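Local coordinates for protein homoserine kinase (Listeria monocytogenes, PDB 3HUL) that probably catalyses the ATP-dependent phosphorylation of L-homoserine to O-phospho-L-homoserine, the fourth of five steps from L-aspartate to L-threonine, at residues Pro129-Asn134 with Val281-Ala286; Leu65-Leu69 with Ala100-Leu106; Ala260-Gln264 with Asp275-Leu279; Pro81-Leu86 with Ile161-Glu165. All coordinates share one frame. Residues are numbered along the deposited sequence.

Interaction 1. Residues Pro129-Asn134 with Val281-Ala286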
loop_
_atom_site.group_PDB
_atom_site.type_symbol
_atom_site.label_atom_id
_atom_site.label_comp_id
_atom_site.label_asym_id
_atom_site.label_seq_id
_atom_site.Cartn_x
_atom_site.Cartn_y
_atom_site.Cartn_z
ATOM N N PRO A 129 16.323 -8.548 -5.871
ATOM C CA PRO A 129 15.267 -8.722 -6.890
ATOM C C PRO A 129 15.469 -9.970 -7.791
ATOM O O PRO A 129 14.481 -10.532 -8.265
ATOM C CB PRO A 129 15.306 -7.409 -7.704
ATOM C CG PRO A 129 16.526 -6.704 -7.311
ATOM C CD PRO A 129 17.039 -7.263 -6.010
ATOM N N ALA A 130 16.713 -10.422 -8.005
ATOM C CA ALA A 130 16.926 -11.663 -8.761
ATOM C C ALA A 130 16.308 -12.856 -8.029
ATOM O O ALA A 130 15.722 -13.735 -8.648
ATOM C CB ALA A 130 18.429 -11.905 -9.051
ATOM N N VAL A 131 16.408 -12.865 -6.709
ATOM C CA VAL A 131 15.763 -13.911 -5.917
ATOM C C VAL A 131 14.266 -13.662 -5.693
ATOM O O VAL A 131 13.479 -14.576 -5.771
ATOM C CB VAL A 131 16.446 -14.063 -4.549
ATOM C CG1 VAL A 131 15.718 -15.136 -3.682
ATOM C CG2 VAL A 131 17.900 -14.427 -4.734
ATOM N N LEU A 132 13.867 -12.423 -5.422
ATOM C CA LEU A 132 12.525 -12.160 -4.862
ATOM C C LEU A 132 11.539 -11.732 -5.919
ATOM O O LEU A 132 10.331 -11.888 -5.760
ATOM C CB LEU A 132 12.626 -11.100 -3.794
ATOM C CG LEU A 132 13.603 -11.528 -2.691
ATOM C CD1 LEU A 132 13.724 -10.401 -1.724
ATOM C CD2 LEU A 132 13.123 -12.842 -1.999
ATOM N N GLY A 133 12.075 -11.217 -7.021
ATOM C CA GLY A 133 11.258 -10.753 -8.116
ATOM C C GLY A 133 10.819 -9.320 -7.845
ATOM O O GLY A 133 10.898 -8.821 -6.725
ATOM N N ASN A 134 10.359 -8.678 -8.905
ATOM C CA ASN A 134 9.797 -7.352 -8.835
ATOM C C ASN A 134 10.781 -6.289 -8.335
ATOM O O ASN A 134 11.949 -6.293 -8.712
ATOM C CB ASN A 134 8.496 -7.389 -8.011
ATOM C CG ASN A 134 7.402 -6.618 -8.669
ATOM O OD1 ASN A 134 7.598 -5.459 -9.051
ATOM N ND2 ASN A 134 6.248 -7.250 -8.837
ATOM N N VAL A 281 8.743 -5.567 -16.231
ATOM C CA VAL A 281 9.026 -5.943 -14.841
ATOM C C VAL A 281 8.749 -7.430 -14.706
ATOM O O VAL A 281 7.703 -7.899 -15.129
ATOM C CB VAL A 281 8.167 -5.123 -13.826
ATOM C CG1 VAL A 281 8.324 -5.633 -12.401
ATOM C CG2 VAL A 281 8.510 -3.588 -13.909
ATOM N N GLU A 282 9.700 -8.177 -14.151
ATOM C CA GLU A 282 9.493 -9.601 -13.891
ATOM C C GLU A 282 9.120 -9.793 -12.407
ATOM O O GLU A 282 9.901 -9.475 -11.502
ATOM C CB GLU A 282 10.738 -10.425 -14.314
ATOM C CG GLU A 282 10.746 -11.899 -13.874
ATOM C CD GLU A 282 9.503 -12.666 -14.327
ATOM O OE1 GLU A 282 9.338 -12.890 -15.547
ATOM O OE2 GLU A 282 8.690 -13.058 -13.461
ATOM N N GLY A 283 7.914 -10.295 -12.183
ATOM C CA GLY A 283 7.354 -10.458 -10.858
ATOM C C GLY A 283 7.921 -11.613 -10.061
ATOM O O GLY A 283 7.893 -11.572 -8.836
ATOM N N SER A 284 8.438 -12.642 -10.747
ATOM C CA SER A 284 8.925 -13.847 -10.066
ATOM C C SER A 284 10.432 -13.817 -9.953
ATOM O O SER A 284 11.123 -13.482 -10.906
ATOM C CB SER A 284 8.542 -15.096 -10.854
ATOM O OG SER A 284 7.172 -15.064 -11.219
ATOM N N GLY A 285 10.954 -14.186 -8.798
ATOM C CA GLY A 285 12.380 -14.315 -8.679
ATOM C C GLY A 285 12.842 -15.650 -9.248
ATOM O O GLY A 285 12.079 -16.367 -9.898
ATOM N N ALA A 286 14.104 -15.973 -8.985
ATOM C CA ALA A 286 14.720 -17.206 -9.439
ATOM C C ALA A 286 13.831 -18.423 -9.154
ATOM O O ALA A 286 13.305 -18.578 -8.053
ATOM C CB ALA A 286 16.072 -17.362 -8.773
#

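Interaction 2. Residues Leu65-Leu69 with Ala100-Leu106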
loop_
_atom_site.group_PDB
_atom_site.type_symbol
_atom_site.label_atom_id
_atom_site.label_comp_id
_atom_site.label_asym_id
_atom_site.label_seq_id
_atom_site.Cartn_x
_atom_site.Cartn_y
_atom_site.Cartn_z
ATOM N N LEU A 65 29.266 -23.048 -1.750
ATOM C CA LEU A 65 28.219 -23.426 -0.779
ATOM C C LEU A 65 28.212 -24.925 -0.503
ATOM O O LEU A 65 27.835 -25.365 0.595
ATOM C CB LEU A 65 26.812 -23.027 -1.264
ATOM C CG LEU A 65 26.315 -21.592 -1.134
ATOM C CD1 LEU A 65 26.783 -20.841 -2.339
ATOM C CD2 LEU A 65 24.787 -21.554 -1.098
ATOM N N ALA A 66 28.577 -25.703 -1.522
ATOM C CA ALA A 66 28.568 -27.161 -1.423
ATOM C C ALA A 66 29.844 -27.722 -2.065
ATOM O O ALA A 66 29.837 -28.084 -3.248
ATOM C CB ALA A 66 27.294 -27.745 -2.073
ATOM N N PRO A 67 30.950 -27.759 -1.288
ATOM C CA PRO A 67 32.257 -28.127 -1.841
ATOM C C PRO A 67 32.253 -29.568 -2.335
ATOM O O PRO A 67 32.869 -29.874 -3.355
ATOM C CB PRO A 67 33.211 -27.975 -0.645
ATOM C CG PRO A 67 32.445 -27.165 0.384
ATOM C CD PRO A 67 31.016 -27.513 0.167
ATOM N N ASN A 68 31.497 -30.405 -1.631
ATOM C CA ASN A 68 31.486 -31.844 -1.827
ATOM C C ASN A 68 30.430 -32.316 -2.833
ATOM O O ASN A 68 30.192 -33.515 -2.949
ATOM C CB ASN A 68 31.332 -32.554 -0.462
ATOM C CG ASN A 68 32.518 -32.281 0.485
ATOM O OD1 ASN A 68 33.637 -31.982 0.032
ATOM N ND2 ASN A 68 32.276 -32.381 1.805
ATOM N N LEU A 69 29.808 -31.373 -3.550
ATOM C CA LEU A 69 28.935 -31.679 -4.696
ATOM C C LEU A 69 29.590 -32.617 -5.711
ATOM O O LEU A 69 30.785 -32.498 -5.989
ATOM C CB LEU A 69 28.561 -30.398 -5.453
ATOM C CG LEU A 69 27.435 -29.472 -4.975
ATOM C CD1 LEU A 69 27.235 -28.359 -5.994
ATOM C CD2 LEU A 69 26.106 -30.195 -4.678
ATOM N N ALA A 100 23.480 -25.308 -6.003
ATOM C CA ALA A 100 23.983 -25.947 -4.805
ATOM C C ALA A 100 22.842 -26.317 -3.872
ATOM O O ALA A 100 22.830 -27.409 -3.259
ATOM C CB ALA A 100 24.960 -25.026 -4.087
ATOM N N ASN A 101 21.911 -25.374 -3.722
ATOM C CA ASN A 101 20.778 -25.567 -2.861
ATOM C C ASN A 101 19.971 -26.769 -3.318
ATOM O O ASN A 101 19.466 -27.533 -2.492
ATOM C CB ASN A 101 19.880 -24.327 -2.841
ATOM C CG ASN A 101 18.673 -24.514 -1.945
ATOM O OD1 ASN A 101 18.798 -24.628 -0.728
ATOM N ND2 ASN A 101 17.497 -24.577 -2.553
ATOM N N THR A 102 19.839 -26.939 -4.626
ATOM C CA THR A 102 19.077 -28.089 -5.091
ATOM C C THR A 102 19.906 -29.397 -5.037
ATOM O O THR A 102 19.490 -30.352 -4.378
ATOM C CB THR A 102 18.351 -27.827 -6.437
ATOM O OG1 THR A 102 17.403 -26.770 -6.233
ATOM C CG2 THR A 102 17.567 -29.041 -6.889
ATOM N N LEU A 103 21.084 -29.421 -5.654
ATOM C CA LEU A 103 21.888 -30.659 -5.684
ATOM C C LEU A 103 22.426 -31.129 -4.339
ATOM O O LEU A 103 22.663 -32.319 -4.163
ATOM C CB LEU A 103 23.018 -30.573 -6.703
ATOM C CG LEU A 103 22.648 -30.397 -8.175
ATOM C CD1 LEU A 103 23.904 -30.123 -8.993
ATOM C CD2 LEU A 103 21.893 -31.601 -8.726
ATOM N N ALA A 104 22.600 -30.232 -3.377
ATOM C CA ALA A 104 23.067 -30.635 -2.039
ATOM C C ALA A 104 21.942 -30.579 -1.021
ATOM O O ALA A 104 22.157 -30.793 0.180
ATOM C CB ALA A 104 24.235 -29.779 -1.579
ATOM N N GLU A 105 20.737 -30.279 -1.506
ATOM C CA GLU A 105 19.540 -30.304 -0.681
ATOM C C GLU A 105 19.709 -29.444 0.567
ATOM O O GLU A 105 19.453 -29.896 1.685
ATOM C CB GLU A 105 19.191 -31.753 -0.289
ATOM C CG GLU A 105 19.342 -32.796 -1.404
ATOM C CD GLU A 105 18.536 -34.067 -1.133
ATOM O OE1 GLU A 105 18.615 -34.629 -0.004
ATOM O OE2 GLU A 105 17.813 -34.498 -2.060
ATOM N N LEU A 106 20.129 -28.195 0.383
ATOM C CA LEU A 106 20.351 -27.294 1.528
ATOM C C LEU A 106 19.056 -26.704 2.067
ATOM O O LEU A 106 18.978 -26.297 3.235
ATOM C CB LEU A 106 21.322 -26.176 1.147
ATOM C CG LEU A 106 22.672 -26.644 0.590
ATOM C CD1 LEU A 106 23.463 -25.500 -0.041
ATOM C CD2 LEU A 106 23.465 -27.328 1.706
#

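Interaction 3. Residues Ala260-Gln264 with Asp275-Leu279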
loop_
_atom_site.group_PDB
_atom_site.type_symbol
_atom_site.label_atom_id
_atom_site.label_comp_id
_atom_site.label_asym_id
_atom_site.label_seq_id
_atom_site.Cartn_x
_atom_site.Cartn_y
_atom_site.Cartn_z
ATOM N N ALA A 260 4.760 1.505 -24.680
ATOM C CA ALA A 260 5.934 0.660 -24.928
ATOM C C ALA A 260 6.286 0.491 -26.420
ATOM O O ALA A 260 7.399 0.817 -26.849
ATOM C CB ALA A 260 5.744 -0.722 -24.268
ATOM N N ASN A 261 5.352 -0.048 -27.194
ATOM C CA ASN A 261 5.607 -0.404 -28.609
ATOM C C ASN A 261 5.980 0.819 -29.449
ATOM O O ASN A 261 6.953 0.790 -30.218
ATOM C CB ASN A 261 4.370 -1.106 -29.209
ATOM C CG ASN A 261 4.158 -2.497 -28.631
ATOM O OD1 ASN A 261 4.969 -2.982 -27.845
ATOM N ND2 ASN A 261 3.068 -3.145 -29.017
ATOM N N LYS A 262 5.205 1.890 -29.276
ATOM C CA LYS A 262 5.374 3.087 -30.053
ATOM C C LYS A 262 6.670 3.811 -29.615
ATOM O O LYS A 262 7.345 4.441 -30.452
ATOM C CB LYS A 262 4.092 3.963 -30.023
ATOM C CG LYS A 262 3.984 4.999 -28.923
ATOM N N LEU A 263 7.029 3.687 -28.320
ATOM C CA LEU A 263 8.310 4.204 -27.829
ATOM C C LEU A 263 9.502 3.444 -28.350
ATOM O O LEU A 263 10.519 4.050 -28.650
ATOM C CB LEU A 263 8.384 4.238 -26.300
ATOM C CG LEU A 263 8.174 5.617 -25.690
ATOM C CD1 LEU A 263 8.196 5.529 -24.179
ATOM C CD2 LEU A 263 9.277 6.557 -26.183
ATOM N N GLN A 264 9.403 2.125 -28.430
ATOM C CA GLN A 264 10.479 1.344 -29.011
ATOM C C GLN A 264 10.768 1.864 -30.430
ATOM O O GLN A 264 11.858 2.337 -30.705
ATOM C CB GLN A 264 10.129 -0.142 -29.057
ATOM C CG GLN A 264 11.282 -1.034 -29.590
ATOM C CD GLN A 264 10.965 -2.539 -29.493
ATOM O OE1 GLN A 264 9.893 -2.976 -29.885
ATOM N NE2 GLN A 264 11.897 -3.318 -28.960
ATOM N N ASP A 275 21.161 -2.139 -29.563
ATOM C CA ASP A 275 19.888 -2.789 -29.765
ATOM C C ASP A 275 18.871 -2.109 -28.838
ATOM O O ASP A 275 19.180 -1.772 -27.682
ATOM C CB ASP A 275 20.009 -4.278 -29.470
ATOM C CG ASP A 275 20.953 -4.998 -30.445
ATOM O OD1 ASP A 275 20.909 -4.696 -31.667
ATOM O OD2 ASP A 275 21.732 -5.877 -29.995
ATOM N N VAL A 276 17.685 -1.863 -29.366
ATOM C CA VAL A 276 16.600 -1.301 -28.588
ATOM C C VAL A 276 15.607 -2.407 -28.287
ATOM O O VAL A 276 14.939 -2.917 -29.199
ATOM C CB VAL A 276 15.920 -0.175 -29.320
ATOM C CG1 VAL A 276 14.864 0.449 -28.413
ATOM C CG2 VAL A 276 16.979 0.886 -29.742
ATOM N N LEU A 277 15.531 -2.786 -27.012
ATOM C CA LEU A 277 14.748 -3.943 -26.590
ATOM C C LEU A 277 13.619 -3.539 -25.660
ATOM O O LEU A 277 13.745 -2.594 -24.908
ATOM C CB LEU A 277 15.643 -4.979 -25.904
ATOM C CG LEU A 277 16.117 -6.176 -26.738
ATOM C CD1 LEU A 277 16.956 -5.773 -27.959
ATOM C CD2 LEU A 277 16.912 -7.155 -25.850
ATOM N N LEU A 278 12.513 -4.259 -25.732
ATOM C CA LEU A 278 11.379 -4.002 -24.859
ATOM C C LEU A 278 11.399 -5.011 -23.713
ATOM O O LEU A 278 11.421 -6.230 -23.917
ATOM C CB LEU A 278 10.060 -4.047 -25.644
ATOM C CG LEU A 278 8.714 -3.653 -25.021
ATOM C CD1 LEU A 278 8.786 -2.404 -24.170
ATOM C CD2 LEU A 278 7.686 -3.446 -26.131
ATOM N N LEU A 279 11.445 -4.491 -22.495
ATOM C CA LEU A 279 11.454 -5.361 -21.316
ATOM C C LEU A 279 10.269 -5.046 -20.431
ATOM O O LEU A 279 9.814 -3.924 -20.412
ATOM C CB LEU A 279 12.745 -5.152 -20.534
ATOM C CG LEU A 279 14.049 -5.017 -21.316
ATOM C CD1 LEU A 279 15.145 -4.627 -20.366
ATOM C CD2 LEU A 279 14.425 -6.306 -22.071
HETATM O O HOH W 1 12.455 -6.326 -27.888
#

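Interaction 4. Residues Pro81-Leu86 with Ile161-Glu165. With SO4 (sulfate ion), chain C.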
loop_
_atom_site.group_PDB
_atom_site.type_symbol
_atom_site.label_atom_id
_atom_site.label_comp_id
_atom_site.label_asym_id
_atom_site.label_seq_id
_atom_site.Cartn_x
_atom_site.Cartn_y
_atom_site.Cartn_z
ATOM N N PRO A 81 22.882 -9.872 -21.632
ATOM C CA PRO A 81 24.256 -9.638 -22.076
ATOM C C PRO A 81 25.195 -9.393 -20.899
ATOM O O PRO A 81 24.836 -8.634 -19.973
ATOM C CB PRO A 81 24.140 -8.376 -22.936
ATOM C CG PRO A 81 22.706 -8.320 -23.339
ATOM C CD PRO A 81 21.967 -8.843 -22.148
ATOM N N PRO A 82 26.379 -10.046 -20.920
ATOM C CA PRO A 82 27.367 -9.918 -19.867
ATOM C C PRO A 82 27.891 -8.504 -19.794
ATOM O O PRO A 82 27.998 -7.817 -20.832
ATOM C CB PRO A 82 28.496 -10.851 -20.309
ATOM C CG PRO A 82 27.915 -11.723 -21.348
ATOM C CD PRO A 82 26.850 -10.924 -22.010
ATOM N N ALA A 83 28.214 -8.091 -18.570
ATOM C CA ALA A 83 28.759 -6.777 -18.279
ATOM C C ALA A 83 28.025 -5.631 -19.001
ATOM O O ALA A 83 28.647 -4.710 -19.520
ATOM C CB ALA A 83 30.279 -6.752 -18.558
ATOM N N ARG A 84 26.693 -5.670 -19.000
ATOM C CA ARG A 84 25.926 -4.605 -19.654
ATOM C C ARG A 84 25.041 -3.761 -18.710
ATOM O O ARG A 84 24.286 -2.912 -19.168
ATOM C CB ARG A 84 25.138 -5.156 -20.850
ATOM C CG ARG A 84 25.351 -4.333 -22.153
ATOM C CD ARG A 84 26.827 -4.458 -22.650
ATOM N NE ARG A 84 27.299 -5.851 -22.722
ATOM C CZ ARG A 84 27.057 -6.646 -23.763
ATOM N NH1 ARG A 84 26.334 -6.196 -24.788
ATOM N NH2 ARG A 84 27.493 -7.905 -23.771
ATOM N N GLY A 85 25.173 -3.969 -17.401
ATOM C CA GLY A 85 24.416 -3.200 -16.394
ATOM C C GLY A 85 23.031 -3.783 -16.102
ATOM O O GLY A 85 22.202 -3.136 -15.445
ATOM N N LEU A 86 22.788 -4.996 -16.597
ATOM C CA LEU A 86 21.512 -5.689 -16.419
ATOM C C LEU A 86 21.590 -6.928 -15.511
ATOM O O LEU A 86 20.717 -7.787 -15.546
ATOM C CB LEU A 86 20.877 -6.026 -17.769
ATOM C CG LEU A 86 20.463 -4.831 -18.625
ATOM C CD1 LEU A 86 20.208 -5.274 -20.074
ATOM C CD2 LEU A 86 19.211 -4.123 -18.043
ATOM N N ILE A 161 20.710 -1.404 -25.370
ATOM C CA ILE A 161 21.787 -2.299 -25.017
ATOM C C ILE A 161 22.948 -2.176 -26.033
ATOM O O ILE A 161 22.845 -2.700 -27.154
ATOM C CB ILE A 161 21.262 -3.729 -24.935
ATOM C CG1 ILE A 161 20.184 -3.805 -23.845
ATOM C CG2 ILE A 161 22.418 -4.724 -24.704
ATOM C CD1 ILE A 161 19.383 -5.041 -23.899
ATOM N N PRO A 162 24.036 -1.462 -25.652
ATOM C CA PRO A 162 25.200 -1.388 -26.548
ATOM C C PRO A 162 26.137 -2.567 -26.292
ATOM O O PRO A 162 25.826 -3.461 -25.490
ATOM C CB PRO A 162 25.882 -0.088 -26.122
ATOM C CG PRO A 162 25.606 -0.015 -24.619
ATOM C CD PRO A 162 24.333 -0.844 -24.344
ATOM N N LYS A 163 27.265 -2.559 -26.985
ATOM C CA LYS A 163 28.337 -3.533 -26.805
ATOM C C LYS A 163 28.948 -3.344 -25.428
ATOM O O LYS A 163 28.834 -2.257 -24.846
ATOM C CB LYS A 163 29.418 -3.277 -27.878
ATOM C CG LYS A 163 28.887 -3.412 -29.328
ATOM C CD LYS A 163 28.598 -4.867 -29.625
ATOM C CE LYS A 163 28.318 -5.107 -31.100
ATOM N NZ LYS A 163 27.983 -6.543 -31.283
ATOM N N ALA A 164 29.610 -4.380 -24.918
ATOM C CA ALA A 164 30.399 -4.245 -23.699
ATOM C C ALA A 164 31.313 -3.024 -23.809
ATOM O O ALA A 164 31.756 -2.673 -24.902
ATOM C CB ALA A 164 31.213 -5.518 -23.425
ATOM N N GLU A 165 31.540 -2.351 -22.686
ATOM C CA GLU A 165 32.492 -1.237 -22.617
ATOM C C GLU A 165 33.893 -1.717 -23.048
ATOM O O GLU A 165 34.324 -2.824 -22.694
ATOM C CB GLU A 165 32.527 -0.676 -21.200
ATOM C CG GLU A 165 32.894 0.819 -21.065
ATOM C CD GLU A 165 31.870 1.767 -21.671
ATOM O OE1 GLU A 165 32.257 2.907 -22.060
ATOM O OE2 GLU A 165 30.684 1.383 -21.775
HETATM S S SO4 C . 26.283 -6.532 -14.938
HETATM O O1 SO4 C . 25.270 -5.897 -14.074
HETATM O O2 SO4 C . 26.945 -5.432 -15.623
HETATM O O3 SO4 C . 27.277 -7.291 -14.165
HETATM O O4 SO4 C . 25.660 -7.438 -15.873
#

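Interaction 1. Residues Pro129-Asn134 with Val281-Ala286
Val281 opens the second segment with its side chain directed at Asn134, its CG1 lying 3.4 Å from Asn134 OD1, an oxygen that is itself hydrogen-bonded to the backbone of Phe152. At Glu282 the side chain turns away: OE1 meets the hydroxyl of Tyr28, and OE2 accepts from Ser284 N at 2.8 Å. The carbonyl of Glu282 faces the first segment instead, and Asn134 N donates to Glu282 O at 2.8 Å. Gly283 follows, its O receiving a CA-H...O contact from Gly133 CA at 3.5 Å. Helix 127-132 ends here: Gly133, with positive phi, leads the chain out toward strand 135-141, and the loop between strands 275-280 and 287-290 runs across this C-terminal end. The crossing is backbone on backbone, with CA atoms of Gly133 and Gly285 only 3.8 Å apart. A CB on either glycine would collide with the opposing main chain. Past Ser284, Gly285 CA sits 3.1 Å from Val131 O in a nearly straight CA-H...O contact. Ala286 N then donates to Ala130 O at 2.8 Å, while the Ala286 side chain packs on Val94 and Glu98 of helix 88-103 and on Val7 of strand 3-12.

Interaction 2. Residues Leu65-Leu69 with Ala100-Leu106
Both segments begin in the last turn of a helix and run on into the loop that follows. In Leu65-Leu69 the chain leaves helical geometry at Ala66 and folds into a type I beta turn from Ala66 to Leu69, closed by a weak bond of 3.3 Å from Leu69 N to Ala66 O. The other segment ends helix 88-103 with a Schellman motif: Glu105 has positive phi, Leu106 N bonds to Asn101 O at 3.0 Å, and Glu105 N bonds to Thr102 O at 3.1 Å. The nearest CA atoms are those of Ala66 and Ala100, 5.8 Å apart. Small side chains permit this spacing. Ala66 CB lies 3.7 Å from Ala104 CB and 4.1 Å from Ala100 CB, and Leu65 CB is 3.9 Å from Ala100 CB. Leu69, which has the largest covered area, reaches across from the turn, placing CD2 at 3.6 Å from Ala104 CB and 3.7 Å from Leu103 CB. Leu65 CD2 approaches Leu106 CD1 at 4.3 Å. No hydrogen bond links the segments, so the contact is purely apolar packing. It joins the C-terminal ends of helices 57-65 and 88-103; Leu65 also touches Ile116 of helix 110-121, and Glu105, the positive-phi residue of the Schellman motif, forms a salt bridge with Arg290 of the second subunit.

Interaction 3. Residues Ala260-Gln264 with Asp275-Leu279
Leu278 and Gln264 carry most of this contact, with Val276 third. Leu278 points from the strand toward the start of the helix, where its CD1 packs 3.5 Å from Ala260 CB and its CD2 comes within 3.2 Å of Asn261 OD1. One turn farther along the helix, Gln264 extends its side chain, with chi1 and chi2 both t, to the strand backbone. Its NE2 donates to Val276 O at 3.1 Å. The same nitrogen lies 3.4 Å from Leu278 N, but both are donors; a water takes up the conflict, accepting from Gln264 NE2 at 3.2 Å and from Leu278 N at 3.0 Å. Helix 260-268 and strand 275-280 are the second half of a split beta-alpha-beta crossover in the C-terminal part of the GHMP kinase fold; the short segments run antiparallel (174°), with axes 9.0 Å apart. Strand 156-161 lies between strand 275-280 and strand 251-255, where the crossover starts, and the helix covers one face of this antiparallel sheet. Alternation along the strand therefore sends Val276 and Leu278 to the helix and turns Leu277 away. Val276 CG1 meets the aliphatic part of Gln264 at CG, 4.1 Å away, and also rests on Ile158 of the neighbouring strand, which Leu263 touches from the helix.

Interaction 4. Residues Pro81-Leu86 with Ile161-Glu165
The loop Pro81-Leu86 belongs to the predicted ATP-binding segment, the glycine-rich phosphate loop of GHMP kinases, and packs here against the chain leaving strand 156-161. Arg84 is the residue most covered by the contact. Its NH1 donates to Pro162 O at 2.9 Å, while NE and NH2 both bond to Pro82 O within its own loop, at 2.8 and 3.0 Å, so that the guanidinium bridges two backbone carbonyls on separate parts of the chain. Ala164 N lies over one face of the guanidinium, 3.5 Å from Arg84 NE, and Arg84 CD is 3.7 Å from Lys163 C. Beside this polar bridge Ile161 supplies apolar packing: its CG2 is 3.9 Å from both Pro81 CG and Arg84 CG, and its CD1 is 3.9 Å from Leu86 CD1. Farther along the loop, Gly85 has positive phi, and its N donates to O2 of a sulfate ion at 2.9 Å. The backbone nitrogens of Gly87 and Ser88 also bind the sulfate, which probably comes from the crystallisation liquor. An anion held by main-chain amides at the N-terminal start of helix 88-103 is consistent with a nucleotide phosphate site, as in the glycine- and serine-rich phosphate-binding loop of the GHMP kinases.

In the fold
From the N terminus, interaction 2 closes first, bringing the ends of helices 57-65 and 88-103 together across the excursion through strand 72-78. Interaction 4 starts within that excursion, at 81-86, and ends at 161-165, so it crosses interaction 2. It also crosses interaction 1, which begins at 129-134 and closes only at 281-286, near the C terminus. Interaction 3 is a short local closure contained in that long span, and its strand leads directly into 281-286. Interactions 3 and 4 touch where Asp275 O probably accepts a hydrogen bond from Ile161 N at 2.8 Å. Interaction 4 ties the 81-86 loop to the four-stranded sheet, and interaction 1 holds the end of helix 127-132 to the chain returning from that sheet to the larger one.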